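Local atomic coordinates of protein Niban 2 (Homo sapiens, PDB entry 7CTP), a protein that may help to suppress apoptosis and may promote the invasion of melanoma cells, and carries a PH domain. Residues 10-13 with 14-18; 273-276 with 277-281; 302-305 with 306-310. All blocks are in the same frame, centred on the assembly; numbering follows the deposited sequence.

Contact 1 of 3, residues 10-13 with 14-18; sequences DARR and QHIAE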
# COMPACT_ATOMS: atom_id res chain seq x y z
N ASP A 10 8.79 27.91 -19.66
CA ASP A 10 7.34 28.07 -19.58
C ASP A 10 6.62 27.28 -20.67
O ASP A 10 5.58 26.68 -20.42
CB ASP A 10 6.97 29.55 -19.66
CG ASP A 10 7.14 30.27 -18.33
OD1 ASP A 10 7.50 29.61 -17.34
OD2 ASP A 10 6.92 31.49 -18.30
N ALA A 11 7.18 27.26 -21.88
CA ALA A 11 6.52 26.56 -22.98
C ALA A 11 6.45 25.07 -22.70
O ALA A 11 5.40 24.43 -22.91
CB ALA A 11 7.24 26.82 -24.30
N ARG A 12 7.56 24.49 -22.24
CA ARG A 12 7.59 23.07 -21.95
C ARG A 12 6.67 22.73 -20.78
O ARG A 12 5.95 21.73 -20.83
CB ARG A 12 9.01 22.61 -21.68
CG ARG A 12 9.10 21.18 -21.18
CD ARG A 12 9.10 20.21 -22.33
NE ARG A 12 10.33 20.29 -23.12
CZ ARG A 12 10.40 20.06 -24.43
NH1 ARG A 12 9.31 19.74 -25.10
NH2 ARG A 12 11.56 20.16 -25.06
N ARG A 13 6.67 23.57 -19.74
CA ARG A 13 5.76 23.32 -18.63
C ARG A 13 4.31 23.38 -19.09
O ARG A 13 3.48 22.59 -18.64
CB ARG A 13 6.03 24.31 -17.50
CG ARG A 13 7.36 24.04 -16.81
CD ARG A 13 7.56 24.96 -15.61
NE ARG A 13 8.80 24.66 -14.89
CZ ARG A 13 8.86 23.98 -13.75
NH1 ARG A 13 7.74 23.53 -13.18
NH2 ARG A 13 10.04 23.76 -13.16
N GLN A 14 3.99 24.28 -20.04
CA GLN A 14 2.60 24.34 -20.50
C GLN A 14 2.23 23.08 -21.28
O GLN A 14 1.12 22.55 -21.13
CB GLN A 14 2.38 25.59 -21.35
CG GLN A 14 0.94 25.73 -21.87
CD GLN A 14 -0.09 25.77 -20.75
OE1 GLN A 14 -1.10 25.07 -20.80
NE2 GLN A 14 0.18 26.58 -19.73
N HIS A 15 3.16 22.57 -22.08
CA HIS A 15 2.88 21.33 -22.81
C HIS A 15 2.66 20.18 -21.84
O HIS A 15 1.73 19.38 -22.00
CB HIS A 15 4.03 21.02 -23.77
CG HIS A 15 4.07 21.91 -24.97
ND1 HIS A 15 2.97 22.14 -25.77
CD2 HIS A 15 5.09 22.61 -25.53
CE1 HIS A 15 3.31 22.95 -26.76
NE2 HIS A 15 4.59 23.25 -26.64
N ILE A 16 3.51 20.09 -20.80
CA ILE A 16 3.35 19.01 -19.82
C ILE A 16 2.02 19.14 -19.10
O ILE A 16 1.32 18.14 -18.90
CB ILE A 16 4.53 19.01 -18.83
CG1 ILE A 16 5.82 18.57 -19.52
CG2 ILE A 16 4.21 18.08 -17.66
CD1 ILE A 16 7.07 19.01 -18.79
N ALA A 17 1.63 20.36 -18.72
CA ALA A 17 0.36 20.54 -18.03
C ALA A 17 -0.81 20.15 -18.93
O ALA A 17 -1.81 19.60 -18.44
CB ALA A 17 0.19 21.99 -17.57
N GLU A 18 -0.71 20.44 -20.23
CA GLU A 18 -1.77 20.06 -21.15
C GLU A 18 -1.91 18.54 -21.22
O GLU A 18 -3.02 18.00 -21.15
CB GLU A 18 -1.50 20.65 -22.53
CG GLU A 18 -1.79 22.15 -22.60
CD GLU A 18 -1.27 22.82 -23.87
OE1 GLU A 18 -1.31 24.07 -23.94
OE2 GLU A 18 -0.82 22.10 -24.78

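Contact 2 of 3, residues 273-276 with 277-281; sequences AVYH and MVYEQ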
# COMPACT_ATOMS: atom_id res chain seq x y z
N ALA A 273 11.07 17.84 -10.61
CA ALA A 273 10.34 19.07 -10.89
C ALA A 273 9.02 18.79 -11.59
O ALA A 273 8.00 19.40 -11.26
CB ALA A 273 11.20 20.02 -11.72
N VAL A 274 9.03 17.87 -12.56
CA VAL A 274 7.78 17.51 -13.23
C VAL A 274 6.84 16.81 -12.27
O VAL A 274 5.63 17.05 -12.27
CB VAL A 274 8.07 16.65 -14.48
CG1 VAL A 274 6.76 16.16 -15.12
CG2 VAL A 274 8.90 17.44 -15.51
N TYR A 275 7.38 15.93 -11.41
CA TYR A 275 6.54 15.26 -10.42
C TYR A 275 5.81 16.26 -9.54
O TYR A 275 4.62 16.09 -9.26
CB TYR A 275 7.40 14.31 -9.56
CG TYR A 275 6.62 13.59 -8.47
CD1 TYR A 275 5.89 12.43 -8.75
CD2 TYR A 275 6.61 14.08 -7.16
CE1 TYR A 275 5.17 11.78 -7.74
CE2 TYR A 275 5.88 13.45 -6.16
CZ TYR A 275 5.17 12.30 -6.45
OH TYR A 275 4.46 11.67 -5.42
N HIS A 276 6.50 17.32 -9.10
CA HIS A 276 5.85 18.35 -8.27
C HIS A 276 4.72 19.06 -9.01
O HIS A 276 3.64 19.29 -8.45
CB HIS A 276 6.88 19.37 -7.80
CG HIS A 276 6.27 20.67 -7.35
ND1 HIS A 276 5.77 20.86 -6.08
CD2 HIS A 276 6.06 21.83 -8.02
CE1 HIS A 276 5.28 22.09 -5.98
NE2 HIS A 276 5.44 22.69 -7.14
N MET A 277 4.98 19.44 -10.27
CA MET A 277 3.98 20.10 -11.10
C MET A 277 2.76 19.22 -11.29
O MET A 277 1.61 19.66 -11.17
CB MET A 277 4.64 20.42 -12.44
CG MET A 277 4.03 21.48 -13.26
SD MET A 277 5.00 21.44 -14.79
CE MET A 277 3.65 21.20 -15.92
N VAL A 278 3.00 17.95 -11.62
CA VAL A 278 1.92 16.98 -11.79
C VAL A 278 1.13 16.80 -10.50
O VAL A 278 -0.11 16.75 -10.51
CB VAL A 278 2.49 15.64 -12.28
CG1 VAL A 278 1.47 14.52 -12.12
CG2 VAL A 278 2.96 15.76 -13.73
N TYR A 279 1.84 16.66 -9.37
CA TYR A 279 1.18 16.45 -8.09
C TYR A 279 0.19 17.58 -7.79
O TYR A 279 -0.96 17.33 -7.39
CB TYR A 279 2.22 16.34 -6.97
CG TYR A 279 1.64 16.13 -5.58
CD1 TYR A 279 1.14 17.21 -4.83
CD2 TYR A 279 1.58 14.87 -5.00
CE1 TYR A 279 0.61 17.03 -3.56
CE2 TYR A 279 1.05 14.68 -3.73
CZ TYR A 279 0.56 15.77 -3.02
OH TYR A 279 0.03 15.59 -1.76
N GLU A 280 0.62 18.83 -7.97
CA GLU A 280 -0.28 19.93 -7.65
C GLU A 280 -1.47 19.97 -8.60
O GLU A 280 -2.60 20.24 -8.18
CB GLU A 280 0.47 21.27 -7.69
CG GLU A 280 1.46 21.44 -6.53
CD GLU A 280 0.82 21.29 -5.15
OE1 GLU A 280 -0.33 21.77 -4.97
OE2 GLU A 280 1.45 20.71 -4.25
N GLN A 281 -1.24 19.67 -9.88
CA GLN A 281 -2.34 19.65 -10.84
C GLN A 281 -3.33 18.52 -10.53
O GLN A 281 -4.56 18.72 -10.55
CB GLN A 281 -1.77 19.52 -12.26
CG GLN A 281 -2.76 19.84 -13.36
CD GLN A 281 -2.10 19.85 -14.72
OE1 GLN A 281 -0.89 20.04 -14.84
NE2 GLN A 281 -2.90 19.67 -15.76

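Contact 3 of 3, residues 302-305 with 306-310; sequences AVIR and TDMDQ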
# COMPACT_ATOMS: atom_id res chain seq x y z
N ALA A 302 -30.24 7.20 -1.79
CA ALA A 302 -31.70 7.06 -1.74
C ALA A 302 -32.19 6.16 -2.87
O ALA A 302 -33.07 5.31 -2.66
CB ALA A 302 -32.36 8.42 -1.81
N VAL A 303 -31.62 6.32 -4.07
CA VAL A 303 -32.04 5.48 -5.20
C VAL A 303 -31.63 4.03 -4.97
O VAL A 303 -32.41 3.10 -5.21
CB VAL A 303 -31.47 6.03 -6.52
CG1 VAL A 303 -31.75 5.06 -7.65
CG2 VAL A 303 -32.05 7.43 -6.82
N ILE A 304 -30.39 3.82 -4.49
CA ILE A 304 -29.91 2.46 -4.22
C ILE A 304 -30.79 1.77 -3.18
O ILE A 304 -31.15 0.59 -3.32
CB ILE A 304 -28.44 2.48 -3.78
CG1 ILE A 304 -27.53 2.83 -4.95
CG2 ILE A 304 -28.05 1.15 -3.13
CD1 ILE A 304 -26.15 3.34 -4.53
N ARG A 305 -31.11 2.48 -2.09
CA ARG A 305 -31.89 1.88 -1.02
C ARG A 305 -33.30 1.54 -1.49
O ARG A 305 -33.82 0.47 -1.17
CB ARG A 305 -31.94 2.83 0.18
CG ARG A 305 -32.11 2.14 1.53
CD ARG A 305 -32.20 3.18 2.66
NE ARG A 305 -31.01 4.01 2.78
CZ ARG A 305 -29.87 3.63 3.36
NH1 ARG A 305 -28.85 4.47 3.45
NH2 ARG A 305 -29.76 2.40 3.86
N THR A 306 -33.91 2.44 -2.26
CA THR A 306 -35.27 2.22 -2.75
C THR A 306 -35.31 1.12 -3.81
O THR A 306 -36.20 0.26 -3.78
CB THR A 306 -35.82 3.52 -3.33
OG1 THR A 306 -35.83 4.53 -2.31
CG2 THR A 306 -37.24 3.32 -3.85
N ASP A 307 -34.37 1.14 -4.75
CA ASP A 307 -34.44 0.30 -5.94
C ASP A 307 -33.52 -0.91 -5.87
O ASP A 307 -33.34 -1.58 -6.89
CB ASP A 307 -34.11 1.12 -7.18
CG ASP A 307 -35.20 2.12 -7.53
OD1 ASP A 307 -36.35 1.90 -7.11
OD2 ASP A 307 -34.89 3.11 -8.22
N MET A 308 -32.96 -1.21 -4.69
CA MET A 308 -32.01 -2.29 -4.48
C MET A 308 -32.36 -3.57 -5.23
O MET A 308 -31.55 -4.09 -6.01
CB MET A 308 -31.89 -2.56 -2.98
CG MET A 308 -31.01 -3.74 -2.63
SD MET A 308 -29.28 -3.45 -3.06
CE MET A 308 -28.83 -2.21 -1.84
N ASP A 309 -33.57 -4.09 -5.02
CA ASP A 309 -33.93 -5.37 -5.61
C ASP A 309 -33.98 -5.30 -7.13
O ASP A 309 -33.62 -6.26 -7.82
CB ASP A 309 -35.27 -5.85 -5.05
CG ASP A 309 -35.19 -6.21 -3.59
OD1 ASP A 309 -34.06 -6.40 -3.08
OD2 ASP A 309 -36.26 -6.31 -2.95
N GLN A 310 -34.42 -4.17 -7.68
CA GLN A 310 -34.49 -4.02 -9.13
C GLN A 310 -33.10 -3.86 -9.74
O GLN A 310 -32.84 -4.34 -10.85
CB GLN A 310 -35.38 -2.83 -9.48
CG GLN A 310 -36.87 -3.03 -9.15
CD GLN A 310 -37.14 -3.32 -7.67
OE1 GLN A 310 -36.75 -2.55 -6.79
NE2 GLN A 310 -37.79 -4.45 -7.40

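Contact 1 of 3, residues 10-13 with 14-18
Ile16 N donates to Arg12 O at 2.9 Å, with an angle of 164° at the hydrogen. Ala17 N reaches Arg13 O over the same length, 2.9 Å. His15 N bonds to Ala11 O at 3.0 Å, and Gln14 N bonds to Asp10 O. These four bonds each join a residue to the fourth one before it, and they carry the polar part of the contact.

Two side chains lie close to the same carbonyls. The His15 ring sits beside Ala11 O, with CD2 3.2 Å from that oxygen. CG of His15 lies anti to its own carbonyl carbon (chi1 -73°), and this swings the ring back toward the preceding turn. The oxygen meets the ring obliquely. Ile16 behaves in a similar way at Arg12: its CG1 is 3.4 Å from Arg12 O.

The one contact between side chains is apolar. CD1 of Ile16 meets CG of Arg12 at 3.8 Å, and the two chains cross at a slant. The first torsion of Arg12 (chi1 172°) turns CG away from the backbone N and sets it beside Ile16 CD1. Bends at chi2 and chi3 then lead the guanidinium group away to its salt bridge with Glu251. Arg13 is extended, and its NE bonds to Leu8 O.

Ile16 is buried. It packs against Leu248 of helix 232-252 and against Val274 and Met277 of helix 260-337. His15 and Gln14 are on the exposed surface. This is the first part of helix 10-48, with regular alpha-helical i to i+4 bonding, here with one flank exposed and one set against helices 232-252 and 260-337.

Contact 2 of 3, residues 273-276 with 277-281
This stretch of the long helix 260-337 is regular alpha helix, packed against helices 10-48 and 232-252. Val278 N donates to Val274 O at 2.9 Å, with 171° at the hydrogen. Tyr279 N bonds to Tyr275 O at 2.8 Å. Glu280 N bonds to His276 O, and Met277 N to Ala273 O at 3.2 Å.

The two valines pack on the buried side. CG2 of Val278 comes within 4.1 Å of CG1 of Val274. The same CG2 lies 3.3 Å from Val274 O. In Val278 a chi1 of 165° sets CG1 anti to the backbone N and leaves CG2 anti to the carbonyl carbon, beside the N, where it faces the turn before. Val278 also touches Val240 of helix 232-252.

His276 and Glu280 meet on the exposed side. CE1 of the imidazole is 3.9 Å from CG of Glu280, which approaches the ring obliquely. The ring and the carboxylate are turned 43° against each other. Tyr275 and Tyr279 both lean on Ser237, and Tyr275 also touches Tyr165 of a loop.

The side-chain chemistry changes round the helix. The valine pair adds apolar packing where the helix is buried. His276 ND1 stays 4.7 Å from Glu280 OE2, so the charged atoms are not in contact, and the pair is not a salt bridge. If the histidine were protonated, the nearby carboxylate would probably favour that charge.

Contact 3 of 3, residues 302-305 with 306-310
Ala302 O is gripped twice by Thr306. The hydroxyl OG1 donates to it at 2.9 Å, and the backbone N of Thr306 donates at 3.0 Å. The two donors come from opposite faces of the carbonyl plane, each tilted 28° from it. OG1 can reach back because it lies anti to its own carbonyl carbon, beside the backbone N (chi1 -60°). The hydroxyl thus folds onto the helix one turn earlier.

Asp307 N makes the next bond, to Val303 O at 2.8 Å. The regular pattern then fails. Met308 N is close to Ile304 O, but the angle is too poor for a hydrogen bond. The helix is kinked here: the N atoms of Asp309 and Gln310 have no bond to the preceding turn.

Two side-chain pairs flank the backbone. CE of Met308 packs on CG2 of Ile304 at 3.7 Å. Met308 is bent at chi2 and chi3, which curls its methyl end back over the isoleucine. Both residues are buried and face helix 10-48: Ile304 touches Leu39 and Met43, and Met308 touches Phe40. On another side, OD2 of Asp307 lies 3.7 Å from CG1 of Val303. Phe529 touches Val303, and Phe526 touches Asp307.

Arg305 NH1 bonds to a glycerol that probably came from the crystallisation liquor. The chemistry implies a helix that keeps its apolar packing through an irregular turn. The threonine hydroxyl adds a second bond to Ala302 O just before the regular bonding is broken.

How the contacts relate
The contacts follow one another along the chain, and all three are local turns of helix. Contact 1 is on helix 10-48. Contacts 2 and 3 share helix 260-337, with centres about 41 Å apart. The centres of contacts 1 and 2 are about 11 Å apart, and they touch. Gln281 NE2 probably bonds to Ala17 O at 2.9 Å, and CE of Met277 packs on CG2 of Ile16 at 3.6 Å. The centres of contacts 1 and 3 are about 46 Å apart, yet contact 3 packs on a later part of helix 10-48. The two helices therefore meet at both places, in the helical part of this N-terminal piece of the protein, which also holds the PH domain.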